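PDB 2PEF: serine protease inhibitor, which probably inhibits serine proteases as a member of the serpin family, and is seen here in its latent state. Local coordinates for residues I205-F213 with V225-I233; M283-F294 with G303-L311. One frame throughout, in Å; residues are numbered along the deposited sequence.

Contact 1. Residues I205-F213 with V225-I233; sequences IEEENAVGF and VAILPDENI
V211 and L228 form one hydrogen-bonded pair of the antiparallel hairpin made by strands 210-216 and 222-229. Five main-chain hydrogen bonds run between the segments. L228 N donates to V211 O at 2.7 Å, and V211 N answers to L228 O at 3.2 Å. F213 and A226 make the second such pair. Past the last strand pair, D230 N bonds to N209 O at 2.8 Å. The non-hydrogen-bonded pairs bring CA atoms close to carbonyls, as with G212 CA and A226 O at 3.1 Å. A side chain on G212 would run into that same oxygen.

Apolar contacts lie on both faces of the hairpin. On one, the A226 methyl sits over the F213 ring in a CH-pi contact, CB 3.9 Å from the centroid. The phenylalanine CG lies between its backbone N and carbonyl carbon (chi1 63°), which folds the ring back over the neighbouring strand. On the other face A210 CB meets I227 CG2 at 3.9 Å, and Y238 of helix 235-241 packs on both residues. I205, one strand further, reaches across with CD1 to V225 CG1.

At the polar end two turns meet, E207-A210 (type II) and D230-I233 (type I). D230 OD2 lies 3.2 Å from N209 CA. D230 OD1 accepts from N232 N at 2.9 Å, an Asx turn, while I233 CG2 packs on N209 CB.

Strands 203-207, 210-216 and 222-229 fit the first three strands of serpin sheet B, which continues to strand 345-357 through V225-A354 and I227-I352. Main-chain bonds thus set the hairpin's register, with apolar side chains of mixed size packed on both faces.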
loop_
_atom_site.group_PDB
_atom_site.type_symbol
_atom_site.label_atom_id
_atom_site.label_comp_id
_atom_site.label_asym_id
_atom_site.label_seq_id
_atom_site.Cartn_x
_atom_site.Cartn_y
_atom_site.Cartn_z
ATOM N N ILE A 205 -2.523 -13.263 -18.810
ATOM C CA ILE A 205 -3.588 -13.471 -17.843
ATOM C C ILE A 205 -4.886 -13.669 -18.610
ATOM O O ILE A 205 -5.223 -12.876 -19.494
ATOM C CB ILE A 205 -3.701 -12.280 -16.859
ATOM C CG1 ILE A 205 -2.484 -12.253 -15.930
ATOM C CG2 ILE A 205 -4.993 -12.348 -16.043
ATOM C CD1 ILE A 205 -2.244 -10.915 -15.284
ATOM N N GLU A 206 -5.590 -14.750 -18.291
ATOM C CA GLU A 206 -6.867 -15.043 -18.918
ATOM C C GLU A 206 -7.833 -15.621 -17.896
ATOM O O GLU A 206 -7.682 -16.767 -17.441
ATOM C CB GLU A 206 -6.679 -15.999 -20.095
ATOM C CG GLU A 206 -7.864 -16.088 -21.036
ATOM C CD GLU A 206 -7.700 -17.220 -22.031
ATOM O OE1 GLU A 206 -7.742 -18.396 -21.610
ATOM O OE2 GLU A 206 -7.519 -16.938 -23.232
ATOM N N GLU A 207 -8.822 -14.814 -17.527
ATOM C CA GLU A 207 -9.831 -15.237 -16.566
ATOM C C GLU A 207 -11.216 -14.944 -17.112
ATOM O O GLU A 207 -11.356 -14.422 -18.216
ATOM C CB GLU A 207 -9.624 -14.539 -15.215
ATOM C CG GLU A 207 -8.294 -14.849 -14.527
ATOM C CD GLU A 207 -8.135 -16.316 -14.130
ATOM O OE1 GLU A 207 -6.992 -16.810 -14.153
ATOM O OE2 GLU A 207 -9.142 -16.978 -13.790
ATOM N N GLU A 208 -12.245 -15.291 -16.348
ATOM C CA GLU A 208 -13.592 -14.910 -16.732
ATOM C C GLU A 208 -13.671 -13.390 -16.727
ATOM O O GLU A 208 -13.255 -12.737 -15.766
ATOM C CB GLU A 208 -14.635 -15.530 -15.799
ATOM C CG GLU A 208 -14.667 -17.057 -15.829
ATOM C CD GLU A 208 -14.895 -17.633 -17.221
ATOM O OE1 GLU A 208 -15.988 -17.433 -17.790
ATOM O OE2 GLU A 208 -13.976 -18.300 -17.741
ATOM N N ASN A 209 -14.156 -12.842 -17.837
ATOM C CA ASN A 209 -14.326 -11.395 -18.020
ATOM C C ASN A 209 -13.058 -10.538 -17.926
ATOM O O ASN A 209 -13.142 -9.330 -17.717
ATOM C CB ASN A 209 -15.416 -10.855 -17.089
ATOM C CG ASN A 209 -16.776 -11.424 -17.406
ATOM O OD1 ASN A 209 -17.401 -11.055 -18.402
ATOM N ND2 ASN A 209 -17.252 -12.319 -16.555
ATOM N N ALA A 210 -11.890 -11.147 -18.098
ATOM C CA ALA A 210 -10.646 -10.379 -18.026
ATOM C C ALA A 210 -9.506 -11.023 -18.792
ATOM O O ALA A 210 -9.388 -12.248 -18.842
ATOM C CB ALA A 210 -10.239 -10.144 -16.576
ATOM N N VAL A 211 -8.688 -10.172 -19.403
ATOM C CA VAL A 211 -7.404 -10.563 -19.977
ATOM C C VAL A 211 -6.334 -9.612 -19.437
ATOM O O VAL A 211 -6.647 -8.593 -18.822
ATOM C CB VAL A 211 -7.403 -10.584 -21.544
ATOM C CG1 VAL A 211 -8.424 -11.588 -22.076
ATOM C CG2 VAL A 211 -7.638 -9.186 -22.140
ATOM N N GLY A 212 -5.070 -9.940 -19.665
ATOM C CA GLY A 212 -3.988 -9.085 -19.198
ATOM C C GLY A 212 -2.641 -9.737 -19.369
ATOM O O GLY A 212 -2.517 -10.743 -20.065
ATOM N N PHE A 213 -1.640 -9.161 -18.713
ATOM C CA PHE A 213 -0.267 -9.638 -18.814
ATOM C C PHE A 213 0.534 -9.343 -17.549
ATOM O O PHE A 213 0.113 -8.561 -16.683
ATOM C CB PHE A 213 0.427 -9.012 -20.032
ATOM C CG PHE A 213 0.550 -7.509 -19.960
ATOM C CD1 PHE A 213 1.621 -6.913 -19.294
ATOM C CD2 PHE A 213 -0.400 -6.687 -20.573
ATOM C CE1 PHE A 213 1.743 -5.529 -19.227
ATOM C CE2 PHE A 213 -0.286 -5.295 -20.511
ATOM C CZ PHE A 213 0.781 -4.718 -19.836
ATOM N N VAL A 225 1.619 -6.363 -12.902
ATOM C CA VAL A 225 0.444 -7.098 -13.358
ATOM C C VAL A 225 -0.579 -6.102 -13.905
ATOM O O VAL A 225 -0.903 -5.126 -13.231
ATOM C CB VAL A 225 -0.170 -7.909 -12.185
ATOM C CG1 VAL A 225 -1.515 -8.533 -12.577
ATOM C CG2 VAL A 225 0.809 -8.975 -11.711
ATOM N N ALA A 226 -1.069 -6.345 -15.125
ATOM C CA ALA A 226 -2.118 -5.517 -15.733
ATOM C C ALA A 226 -3.319 -6.391 -16.054
ATOM O O ALA A 226 -3.164 -7.442 -16.674
ATOM C CB ALA A 226 -1.609 -4.833 -16.996
ATOM N N ILE A 227 -4.507 -5.969 -15.618
ATOM C CA ILE A 227 -5.726 -6.758 -15.800
ATOM C C ILE A 227 -6.803 -5.897 -16.443
ATOM O O ILE A 227 -7.133 -4.834 -15.931
ATOM C CB ILE A 227 -6.247 -7.323 -14.455
ATOM C CG1 ILE A 227 -5.189 -8.211 -13.797
ATOM C CG2 ILE A 227 -7.566 -8.095 -14.659
ATOM C CD1 ILE A 227 -5.477 -8.521 -12.350
ATOM N N LEU A 228 -7.336 -6.359 -17.570
ATOM C CA LEU A 228 -8.318 -5.594 -18.320
ATOM C C LEU A 228 -9.681 -6.287 -18.333
ATOM O O LEU A 228 -9.877 -7.251 -19.071
ATOM C CB LEU A 228 -7.833 -5.374 -19.759
ATOM C CG LEU A 228 -8.700 -4.522 -20.688
ATOM C CD1 LEU A 228 -8.521 -3.038 -20.383
ATOM C CD2 LEU A 228 -8.339 -4.823 -22.134
ATOM N N PRO A 229 -10.621 -5.812 -17.496
ATOM C CA PRO A 229 -11.988 -6.336 -17.547
ATOM C C PRO A 229 -12.624 -6.086 -18.916
ATOM O O PRO A 229 -12.413 -5.031 -19.515
ATOM C CB PRO A 229 -12.702 -5.542 -16.450
ATOM C CG PRO A 229 -11.600 -5.125 -15.519
ATOM C CD PRO A 229 -10.470 -4.797 -16.438
ATOM N N ASP A 230 -13.383 -7.062 -19.405
ATOM C CA ASP A 230 -13.982 -6.962 -20.737
ATOM C C ASP A 230 -15.314 -6.214 -20.720
ATOM O O ASP A 230 -15.767 -5.776 -19.664
ATOM C CB ASP A 230 -14.082 -8.341 -21.419
ATOM C CG ASP A 230 -15.122 -9.268 -20.790
ATOM O OD1 ASP A 230 -16.068 -8.809 -20.108
ATOM O OD2 ASP A 230 -14.998 -10.491 -21.010
ATOM N N GLU A 231 -15.929 -6.069 -21.889
ATOM C CA GLU A 231 -17.134 -5.249 -22.035
ATOM C C GLU A 231 -18.330 -5.763 -21.235
ATOM O O GLU A 231 -19.285 -5.015 -20.983
ATOM C CB GLU A 231 -17.510 -5.106 -23.511
ATOM C CG GLU A 231 -17.996 -6.390 -24.181
ATOM C CD GLU A 231 -18.619 -6.118 -25.531
ATOM O OE1 GLU A 231 -19.804 -5.724 -25.573
ATOM O OE2 GLU A 231 -17.923 -6.297 -26.544
ATOM N N ASN A 232 -18.273 -7.033 -20.840
ATOM C CA ASN A 232 -19.392 -7.674 -20.145
ATOM C C ASN A 232 -19.345 -7.558 -18.616
ATOM O O ASN A 232 -20.193 -8.126 -17.918
ATOM C CB ASN A 232 -19.522 -9.133 -20.585
ATOM C CG ASN A 232 -19.931 -9.263 -22.041
ATOM O OD1 ASN A 232 -20.901 -8.641 -22.485
ATOM N ND2 ASN A 232 -19.190 -10.069 -22.795
ATOM N N ILE A 233 -18.370 -6.812 -18.107
ATOM C CA ILE A 233 -18.279 -6.551 -16.669
ATOM C C ILE A 233 -17.729 -5.150 -16.433
ATOM O O ILE A 233 -16.912 -4.670 -17.213
ATOM C CB ILE A 233 -17.409 -7.618 -15.940
ATOM C CG1 ILE A 233 -17.752 -7.679 -14.444
ATOM C CG2 ILE A 233 -15.912 -7.369 -16.158
ATOM C CD1 ILE A 233 -17.313 -8.964 -13.764
#

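Contact 2. Residues M283-F294 with G303-L311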
loop_
_atom_site.group_PDB
_atom_site.type_symbol
_atom_site.label_atom_id
_atom_site.label_comp_id
_atom_site.label_asym_id
_atom_site.label_seq_id
_atom_site.Cartn_x
_atom_site.Cartn_y
_atom_site.Cartn_z
ATOM N N MET A 283 -12.279 -4.424 12.928
ATOM C CA MET A 283 -11.523 -3.517 13.791
ATOM C C MET A 283 -12.365 -2.284 14.133
ATOM O O MET A 283 -12.333 -1.273 13.426
ATOM C CB MET A 283 -10.207 -3.126 13.110
ATOM C CG MET A 283 -9.301 -2.232 13.927
ATOM S SD MET A 283 -7.841 -1.776 12.978
ATOM C CE MET A 283 -7.421 -0.224 13.765
ATOM N N THR A 284 -13.122 -2.384 15.223
ATOM C CA THR A 284 -14.065 -1.333 15.623
ATOM C C THR A 284 -13.695 -0.671 16.953
ATOM O O THR A 284 -13.698 0.559 17.054
ATOM C CB THR A 284 -15.514 -1.870 15.693
ATOM O OG1 THR A 284 -15.574 -2.971 16.606
ATOM C CG2 THR A 284 -15.989 -2.326 14.310
ATOM N N ASP A 285 -13.368 -1.485 17.957
ATOM C CA ASP A 285 -13.016 -0.998 19.296
ATOM C C ASP A 285 -11.894 0.032 19.278
ATOM O O ASP A 285 -11.935 0.999 20.029
ATOM C CB ASP A 285 -12.623 -2.154 20.220
ATOM C CG ASP A 285 -13.821 -2.874 20.806
ATOM O OD1 ASP A 285 -14.919 -2.818 20.209
ATOM O OD2 ASP A 285 -13.659 -3.509 21.870
ATOM N N ALA A 286 -10.901 -0.180 18.413
ATOM C CA ALA A 286 -9.734 0.703 18.321
ATOM C C ALA A 286 -10.109 2.159 18.042
ATOM O O ALA A 286 -9.396 3.083 18.447
ATOM C CB ALA A 286 -8.777 0.195 17.256
ATOM N N PHE A 287 -11.227 2.353 17.346
ATOM C CA PHE A 287 -11.687 3.687 16.958
ATOM C C PHE A 287 -12.629 4.328 17.980
ATOM O O PHE A 287 -13.011 5.491 17.827
ATOM C CB PHE A 287 -12.354 3.638 15.575
ATOM C CG PHE A 287 -11.444 3.161 14.477
ATOM C CD1 PHE A 287 -11.521 1.852 14.011
ATOM C CD2 PHE A 287 -10.501 4.020 13.910
ATOM C CE1 PHE A 287 -10.678 1.406 12.996
ATOM C CE2 PHE A 287 -9.655 3.586 12.894
ATOM C CZ PHE A 287 -9.740 2.278 12.435
ATOM N N LEU A 288 -12.993 3.577 19.019
ATOM C CA LEU A 288 -13.947 4.049 20.026
ATOM C C LEU A 288 -13.226 4.545 21.280
ATOM O O LEU A 288 -12.528 3.769 21.931
ATOM C CB LEU A 288 -14.934 2.936 20.400
ATOM C CG LEU A 288 -15.728 2.215 19.302
ATOM C CD1 LEU A 288 -16.532 1.062 19.893
ATOM C CD2 LEU A 288 -16.636 3.166 18.535
ATOM N N PRO A 289 -13.388 5.841 21.620
ATOM C CA PRO A 289 -12.734 6.421 22.801
ATOM C C PRO A 289 -13.027 5.686 24.113
ATOM O O PRO A 289 -12.125 5.527 24.940
ATOM C CB PRO A 289 -13.282 7.856 22.852
ATOM C CG PRO A 289 -14.460 7.873 21.932
ATOM C CD PRO A 289 -14.184 6.843 20.890
ATOM N N ASP A 290 -14.267 5.234 24.290
ATOM C CA ASP A 290 -14.688 4.568 25.524
ATOM C C ASP A 290 -14.426 3.056 25.541
ATOM O O ASP A 290 -14.518 2.423 26.597
ATOM C CB ASP A 290 -16.169 4.846 25.800
ATOM N N LYS A 291 -14.096 2.485 24.381
ATOM C CA LYS A 291 -13.881 1.040 24.263
ATOM C C LYS A 291 -12.433 0.647 23.962
ATOM O O LYS A 291 -11.985 -0.431 24.367
ATOM C CB LYS A 291 -14.818 0.435 23.208
ATOM C CG LYS A 291 -16.243 0.204 23.690
ATOM N N ALA A 292 -11.710 1.514 23.253
ATOM C CA ALA A 292 -10.332 1.226 22.840
ATOM C C ALA A 292 -9.413 0.899 24.006
ATOM O O ALA A 292 -9.435 1.568 25.040
ATOM C CB ALA A 292 -9.753 2.373 22.025
ATOM N N ASP A 293 -8.610 -0.143 23.820
ATOM C CA ASP A 293 -7.627 -0.558 24.807
ATOM C C ASP A 293 -6.245 -0.572 24.169
ATOM O O ASP A 293 -5.848 -1.552 23.536
ATOM C CB ASP A 293 -7.975 -1.941 25.371
ATOM C CG ASP A 293 -7.115 -2.326 26.567
ATOM O OD1 ASP A 293 -5.973 -1.826 26.691
ATOM O OD2 ASP A 293 -7.583 -3.142 27.385
ATOM N N PHE A 294 -5.528 0.533 24.327
ATOM C CA PHE A 294 -4.145 0.613 23.885
ATOM C C PHE A 294 -3.201 0.805 25.069
ATOM O O PHE A 294 -2.227 1.557 24.993
ATOM C CB PHE A 294 -3.977 1.717 22.836
ATOM C CG PHE A 294 -4.532 1.353 21.488
ATOM C CD1 PHE A 294 -5.749 1.872 21.062
ATOM C CD2 PHE A 294 -3.845 0.476 20.649
ATOM C CE1 PHE A 294 -6.274 1.536 19.820
ATOM C CE2 PHE A 294 -4.365 0.127 19.408
ATOM C CZ PHE A 294 -5.579 0.658 18.991
ATOM N N GLY A 303 -5.850 10.805 29.358
ATOM C CA GLY A 303 -6.890 9.781 29.255
ATOM C C GLY A 303 -6.514 8.618 28.355
ATOM O O GLY A 303 -5.356 8.482 27.953
ATOM N N ASN A 304 -7.501 7.781 28.041
ATOM C CA ASN A 304 -7.278 6.575 27.243
ATOM C C ASN A 304 -7.048 6.855 25.765
ATOM O O ASN A 304 -7.713 7.702 25.166
ATOM C CB ASN A 304 -8.433 5.583 27.419
ATOM C CG ASN A 304 -8.387 4.852 28.756
ATOM O OD1 ASN A 304 -7.556 5.149 29.620
ATOM N ND2 ASN A 304 -9.282 3.885 28.927
ATOM N N LEU A 305 -6.102 6.125 25.185
ATOM C CA LEU A 305 -5.761 6.283 23.778
ATOM C C LEU A 305 -6.708 5.516 22.867
ATOM O O LEU A 305 -7.152 4.415 23.194
ATOM C CB LEU A 305 -4.313 5.855 23.519
ATOM C CG LEU A 305 -3.209 6.760 24.071
ATOM C CD1 LEU A 305 -1.901 6.446 23.376
ATOM C CD2 LEU A 305 -3.560 8.225 23.888
ATOM N N TYR A 306 -7.017 6.127 21.728
ATOM C CA TYR A 306 -7.810 5.498 20.680
ATOM C C TYR A 306 -7.371 6.048 19.329
ATOM O O TYR A 306 -6.807 7.139 19.254
ATOM C CB TYR A 306 -9.308 5.737 20.907
ATOM C CG TYR A 306 -9.765 7.170 20.732
ATOM C CD1 TYR A 306 -10.324 7.599 19.528
ATOM C CD2 TYR A 306 -9.658 8.091 21.779
ATOM C CE1 TYR A 306 -10.754 8.913 19.361
ATOM C CE2 TYR A 306 -10.086 9.407 21.623
ATOM C CZ TYR A 306 -10.632 9.809 20.413
ATOM O OH TYR A 306 -11.056 11.108 20.256
ATOM N N ILE A 307 -7.624 5.294 18.265
ATOM C CA ILE A 307 -7.262 5.743 16.928
ATOM C C ILE A 307 -8.304 6.726 16.401
ATOM O O ILE A 307 -9.499 6.426 16.376
ATOM C CB ILE A 307 -7.088 4.562 15.950
ATOM C CG1 ILE A 307 -5.993 3.617 16.457
ATOM C CG2 ILE A 307 -6.772 5.074 14.540
ATOM C CD1 ILE A 307 -5.868 2.326 15.677
ATOM N N SER A 308 -7.837 7.904 15.993
ATOM C CA SER A 308 -8.700 8.908 15.382
ATOM C C SER A 308 -8.883 8.605 13.900
ATOM O O SER A 308 -10.005 8.406 13.434
ATOM C CB SER A 308 -8.125 10.311 15.583
ATOM O OG SER A 308 -6.795 10.389 15.102
ATOM N N GLU A 309 -7.773 8.563 13.167
ATOM C CA GLU A 309 -7.808 8.270 11.738
ATOM C C GLU A 309 -6.644 7.397 11.306
ATOM O O GLU A 309 -5.532 7.517 11.831
ATOM C CB GLU A 309 -7.812 9.561 10.911
ATOM C CG GLU A 309 -9.097 10.385 11.002
ATOM C CD GLU A 309 -9.202 11.447 9.917
ATOM O OE1 GLU A 309 -8.260 11.574 9.102
ATOM O OE2 GLU A 309 -10.233 12.153 9.881
ATOM N N VAL A 310 -6.914 6.514 10.351
ATOM C CA VAL A 310 -5.862 5.812 9.629
ATOM C C VAL A 310 -5.858 6.396 8.219
ATOM O O VAL A 310 -6.838 6.263 7.479
ATOM C CB VAL A 310 -6.089 4.280 9.608
ATOM C CG1 VAL A 310 -5.016 3.585 8.774
ATOM C CG2 VAL A 310 -6.093 3.721 11.027
ATOM N N LEU A 311 -4.764 7.068 7.871
ATOM C CA LEU A 311 -4.649 7.758 6.590
ATOM C C LEU A 311 -3.608 7.082 5.707
ATOM O O LEU A 311 -2.548 6.684 6.182
ATOM C CB LEU A 311 -4.293 9.231 6.806
ATOM C CG LEU A 311 -4.337 10.208 5.622
ATOM C CD1 LEU A 311 -5.764 10.449 5.142
ATOM C CD2 LEU A 311 -3.670 11.526 5.998
HETATM O O HOH W 1 -12.015 7.321 16.105
HETATM O O HOH W 2 -6.263 3.070 25.494
#
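I307 points its side chain into a group of apolar residues from segment 283-294. Its CD1 meets the methyl end of M283, CE, at 3.5 Å, and the two chains cross at about a right angle. F294 also stands roughly square to I307 and touches CD1 with its CZ. The other branch, CG2, lies anti to the backbone N (chi1 -59° for CG1), which turns it to F287 CE2 at 3.6 Å. V310 CG2 comes to the edge of that same ring, near its plane.

Y306 meets P289 instead. The proline lies over one face of its ring, with P289 CB 3.9 Å from the centroid in a CH-pi contact. The Y306 CB packs on the A292 CB at 3.6 Å. A serine in place of Y306 would probably take away the ring face on which P289 rests and leave that side of the proline more exposed.

One direct backbone bond joins the segments, I307 N to A286 O at 2.8 Å. Two waters add bridges: one donates to F287 O and I307 O, the other accepts from F294 N and donates to L305 O. Helix 51-62 touches M283 and F294 from beyond. V331 of strand 322-331 packs on I307. That strand lies next to strand 310-318, consistent with the reactive-centre loop inserted into sheet A of a latent serpin. With so little direct main-chain pairing, the fit of these irregular segments depends on the side chains round I307.

Both contacts are partly buried and lie on opposite sides of the chain's centre, with centres about 40 Å apart and nearest atoms about 23 Å apart. They do not touch and share no strand or helix. Contact 1 joins a hairpin and the strand before it, so its bonds are regular and mostly main chain. Contact 2 joins a loop after helix 275-280 to the chain leading into strand 310-318. Main-chain pairing is sparse there, partly through water, and side chains do more of the work. In each, buried apolar residues sit beside a more exposed end: the turn at 230-233 in contact 1, the P289 and N304 region in contact 2.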